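Local coordinates for NAD(P)H-flavin oxidoreductase (Agrobacterium tumefaciens str. C58, PDB 2FRE), which binds flavin mononucleotide at the interface of a dimer and probably uses NAD(P)H to reduce its flavin, at residues A[109-114]-A[154-159]. Sequence-based numbering, arbitrary orientation.
With FMN (flavin mononucleotide), chain D.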
ATOM      1  N   THR A 109       5.657  11.188   3.321  1.00 27.13           N
ATOM      2  CA  THR A 109       4.970   9.898   3.154  1.00 26.98           C
ATOM      3  C   THR A 109       4.178   9.719   1.854  1.00 26.42           C
ATOM      4  O   THR A 109       3.490   8.688   1.686  1.00 26.25           O
ATOM      5  CB  THR A 109       3.976   9.683   4.316  1.00 27.20           C
ATOM      6  OG1 THR A 109       2.938  10.664   4.233  1.00 25.25           O
ATOM      7  CG2 THR A 109       4.695   9.797   5.663  1.00 28.86           C
ATOM      8  N   HIS A 110       4.238  10.688   0.936  1.00 25.91           N
ATOM      9  CA  HIS A 110       3.335  10.651  -0.240  1.00 26.04           C
ATOM     10  C   HIS A 110       3.439   9.380  -1.103  1.00 25.49           C
ATOM     11  O   HIS A 110       2.432   8.868  -1.573  1.00 26.47           O
ATOM     12  CB  HIS A 110       3.476  11.914  -1.109  1.00 25.87           C
ATOM     13  CG  HIS A 110       4.770  12.023  -1.849  1.00 25.83           C
ATOM     14  ND1 HIS A 110       5.921  12.525  -1.274  1.00 28.01           N
ATOM     15  CD2 HIS A 110       5.088  11.729  -3.132  1.00 25.56           C
ATOM     16  CE1 HIS A 110       6.892  12.513  -2.166  1.00 25.69           C
ATOM     17  NE2 HIS A 110       6.414  12.042  -3.301  1.00 29.73           N
ATOM     18  N   SER A 111       4.644   8.854  -1.289  1.00 25.65           N
ATOM     19  CA  SER A 111       4.824   7.660  -2.095  1.00 25.33           C
ATOM     20  C   SER A 111       4.367   6.410  -1.343  1.00 23.98           C
ATOM     21  O   SER A 111       3.714   5.526  -1.898  1.00 22.93           O
ATOM     22  CB  SER A 111       6.294   7.537  -2.535  1.00 25.83           C
ATOM     23  OG  SER A 111       6.621   8.617  -3.407  1.00 26.14           O
ATOM     24  N   PHE A 112       4.717   6.356  -0.074  1.00 23.88           N
ATOM     25  CA  PHE A 112       4.247   5.330   0.834  1.00 23.47           C
ATOM     26  C   PHE A 112       2.709   5.268   0.830  1.00 23.87           C
ATOM     27  O   PHE A 112       2.079   4.189   0.668  1.00 22.66           O
ATOM     28  CB  PHE A 112       4.851   5.629   2.220  1.00 24.08           C
ATOM     29  CG  PHE A 112       4.495   4.626   3.294  1.00 24.37           C
ATOM     30  CD1 PHE A 112       5.203   3.460   3.411  1.00 23.24           C
ATOM     31  CD2 PHE A 112       3.463   4.879   4.199  1.00 23.05           C
ATOM     32  CE1 PHE A 112       4.910   2.548   4.428  1.00 23.43           C
ATOM     33  CE2 PHE A 112       3.155   3.963   5.194  1.00 23.73           C
ATOM     34  CZ  PHE A 112       3.878   2.795   5.300  1.00 24.45           C
ATOM     35  N   ASP A 113       2.089   6.432   0.995  1.00 23.07           N
ATOM     36  CA  ASP A 113       0.649   6.519   1.084  1.00 22.93           C
ATOM     37  C   ASP A 113      -0.017   6.125  -0.252  1.00 22.21           C
ATOM     38  O   ASP A 113      -0.999   5.410  -0.280  1.00 23.95           O
ATOM     39  CB  ASP A 113       0.246   7.946   1.498  1.00 22.34           C
ATOM     40  CG  ASP A 113       0.491   8.243   3.009  1.00 23.14           C
ATOM     41  OD1 ASP A 113       0.604   7.307   3.832  1.00 22.65           O
ATOM     42  OD2 ASP A 113       0.542   9.444   3.377  1.00 23.56           O
ATOM     43  N   ALA A 114       0.554   6.568  -1.355  1.00 23.11           N
ATOM     44  CA  ALA A 114       0.144   6.141  -2.697  1.00 23.14           C
ATOM     45  C   ALA A 114       0.183   4.605  -2.873  1.00 23.29           C
ATOM     46  O   ALA A 114      -0.688   4.035  -3.513  1.00 23.44           O
ATOM     47  CB  ALA A 114       1.013   6.835  -3.759  1.00 23.12           C
ATOM     48  N   LYS A 154       4.206  13.483  -8.610  1.00 29.94           N
ATOM     49  CA  LYS A 154       5.116  12.420  -8.996  1.00 30.47           C
ATOM     50  C   LYS A 154       4.358  11.224  -9.601  1.00 30.33           C
ATOM     51  O   LYS A 154       3.311  10.813  -9.084  1.00 29.83           O
ATOM     52  CB  LYS A 154       5.905  11.976  -7.763  1.00 30.87           C
ATOM     53  CG  LYS A 154       6.713  10.721  -7.939  1.00 31.75           C
ATOM     54  CD  LYS A 154       7.586  10.429  -6.738  1.00 32.62           C
ATOM     55  CE  LYS A 154       8.047   8.995  -6.680  1.00 33.99           C
ATOM     56  NZ  LYS A 154       8.022   8.326  -8.010  1.00 38.01           N
ATOM     57  N   VAL A 155       4.902  10.673 -10.685  1.00 29.72           N
ATOM     58  CA  VAL A 155       4.392   9.446 -11.273  1.00 29.83           C
ATOM     59  C   VAL A 155       4.994   8.275 -10.485  1.00 29.66           C
ATOM     60  O   VAL A 155       6.203   8.089 -10.467  1.00 30.86           O
ATOM     61  CB  VAL A 155       4.752   9.332 -12.777  1.00 29.80           C
ATOM     62  CG1 VAL A 155       4.175   8.047 -13.369  1.00 30.24           C
ATOM     63  CG2 VAL A 155       4.245  10.562 -13.549  1.00 29.61           C
ATOM     64  N   GLU A 156       4.148   7.528  -9.803  1.00 28.87           N
ATOM     65  CA  GLU A 156       4.574   6.398  -9.001  1.00 28.83           C
ATOM     66  C   GLU A 156       4.646   5.133  -9.829  1.00 28.16           C
ATOM     67  O   GLU A 156       5.658   4.438  -9.799  1.00 28.10           O
ATOM     68  CB  GLU A 156       3.597   6.162  -7.840  1.00 29.24           C
ATOM     69  CG  GLU A 156       3.462   7.352  -6.875  1.00 29.44           C
ATOM     70  CD  GLU A 156       4.722   7.618  -6.081  1.00 30.03           C
ATOM     71  OE1 GLU A 156       5.621   6.750  -6.079  1.00 31.16           O
ATOM     72  OE2 GLU A 156       4.812   8.680  -5.437  1.00 28.22           O
ATOM     73  N   ALA A 157       3.566   4.813 -10.541  1.00 27.40           N
ATOM     74  CA  ALA A 157       3.497   3.565 -11.297  1.00 27.42           C
ATOM     75  C   ALA A 157       2.358   3.553 -12.316  1.00 26.91           C
ATOM     76  O   ALA A 157       1.385   4.288 -12.183  1.00 26.76           O
ATOM     77  CB  ALA A 157       3.350   2.387 -10.338  1.00 27.59           C
ATOM     78  N   GLY A 158       2.502   2.732 -13.352  1.00 26.83           N
ATOM     79  CA  GLY A 158       1.382   2.425 -14.229  1.00 26.12           C
ATOM     80  C   GLY A 158       0.658   1.197 -13.701  1.00 25.95           C
ATOM     81  O   GLY A 158       1.229   0.415 -12.951  1.00 25.91           O
ATOM     82  N   VAL A 159      -0.597   1.031 -14.096  1.00 26.07           N
ATOM     83  CA  VAL A 159      -1.386  -0.121 -13.693  1.00 25.73           C
ATOM     84  C   VAL A 159      -2.238  -0.575 -14.853  1.00 25.37           C
ATOM     85  O   VAL A 159      -2.970   0.228 -15.440  1.00 25.11           O
ATOM     86  CB  VAL A 159      -2.304   0.201 -12.503  1.00 26.01           C
ATOM     87  CG1 VAL A 159      -3.094  -1.018 -12.102  1.00 25.07           C
ATOM     88  CG2 VAL A 159      -1.487   0.716 -11.317  1.00 27.44           C
TER
HETATM   89  N1  FMN D1152      -2.180   9.272  13.257  1.00 23.67           N
HETATM   90  C2  FMN D1152      -1.750   9.923  14.408  1.00 23.08           C
HETATM   91  O2  FMN D1152      -2.546  10.007  15.338  1.00 22.75           O
HETATM   92  N3  FMN D1152      -0.465  10.378  14.525  1.00 22.52           N
HETATM   93  C4  FMN D1152       0.420  10.241  13.478  1.00 23.37           C
HETATM   94  O4  FMN D1152       1.634  10.397  13.667  1.00 21.88           O
HETATM   95  C4A FMN D1152      -0.023   9.610  12.316  1.00 21.81           C
HETATM   96  N5  FMN D1152       0.830   9.449  11.242  1.00 24.13           N
HETATM   97  C5A FMN D1152       0.412   8.755  10.123  1.00 22.05           C
HETATM   98  C6  FMN D1152       1.294   8.557   9.070  1.00 23.87           C
HETATM   99  C7  FMN D1152       0.899   7.849   7.928  1.00 22.18           C
HETATM  100  C7M FMN D1152       2.008   7.255   7.105  1.00 22.86           C
HETATM  101  C8  FMN D1152      -0.391   7.329   7.843  1.00 23.10           C
HETATM  102  C8M FMN D1152      -0.686   6.123   6.962  1.00 22.69           C
HETATM  103  C9  FMN D1152      -1.270   7.547   8.889  1.00 21.79           C
HETATM  104  C9A FMN D1152      -0.871   8.263  10.022  1.00 22.88           C
HETATM  105  N10 FMN D1152      -1.764   8.470  11.052  1.00 23.02           N
HETATM  106  C10 FMN D1152      -1.319   9.120  12.209  1.00 23.29           C
HETATM  107  C1' FMN D1152      -3.238   8.264  10.838  1.00 20.80           C
HETATM  108  C2' FMN D1152      -3.933   8.978   9.672  1.00 22.54           C
HETATM  109  O2' FMN D1152      -4.317  10.308  10.059  1.00 24.03           O
HETATM  110  C3' FMN D1152      -5.190   8.206   9.269  1.00 23.69           C
HETATM  111  O3' FMN D1152      -4.813   6.935   8.771  1.00 22.60           O
HETATM  112  C4' FMN D1152      -6.043   8.987   8.242  1.00 23.20           C
HETATM  113  O4' FMN D1152      -6.629  10.141   8.848  1.00 23.37           O
HETATM  114  C5' FMN D1152      -7.164   8.176   7.637  1.00 23.05           C
HETATM  115  O5' FMN D1152      -7.951   7.614   8.644  1.00 22.44           O
HETATM  116  P   FMN D1152      -8.251   6.043   8.762  1.00 23.47           P
HETATM  117  O1P FMN D1152      -9.148   5.613   7.651  1.00 20.79           O
HETATM  118  O2P FMN D1152      -6.927   5.333   8.697  1.00 21.97           O
HETATM  119  O3P FMN D1152      -8.986   5.789  10.045  1.00 20.73           O
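Glu156 OE2 is gripped by two hydroxyls: Ser111 OG donates to it across the contact at 2.7 Å, and Ser93 OG, on strand 87-98, also hydrogen-bonds it. The Ser111 bond reaches OE2 on the syn side, 18° out of the carboxylate plane, so the donor lies only modestly off the plane. Two torsions bring the carboxylate there. Glu156 CG lies anti to its own carbonyl carbon, and a bend at chi2 (-67°) then turns CD toward the helix. The other oxygen, Glu156 OE1, forms a salt bridge with Lys154 NZ of the same strand at 3.5 Å. Two hydroxyls and a nearby ammonium would be expected to stabilise the negative charge of this buried carboxylate. The methylenes of Lys154 lie against polar groups of the helix: CE is 3.6 Å from Ser111 OG, and CD sits at the edge of the His110 ring, near its plane, 4.0 Å from NE2, the two side chains crossing at about a right angle. Farther along the helix, Ala114 CB rests 4.0 Å from Glu156 CG.

Thr109, at the N-cap position, and Asp113 belong to the flavin pocket. Asp113 OD1 comes within 3.6 Å of FMN C7M, and Thr109 OG1 donates to Asp113 OD2 at 2.8 Å from above the carboxylate plane; Ala49 N is a second partner of OD2. The contact thus joins the first turn of helix 110-127 to strand 153-162 of the antiparallel sheet, their local axes 9.8 Å apart and inclined by 23°. Glu156 and Ala157 form a classic beta bulge opposite Val91 of strand 87-98, while Phe112 of the second subunit packs against Ala114, Glu156 and Ala157, placing this helix-on-sheet layer at the dimer interface.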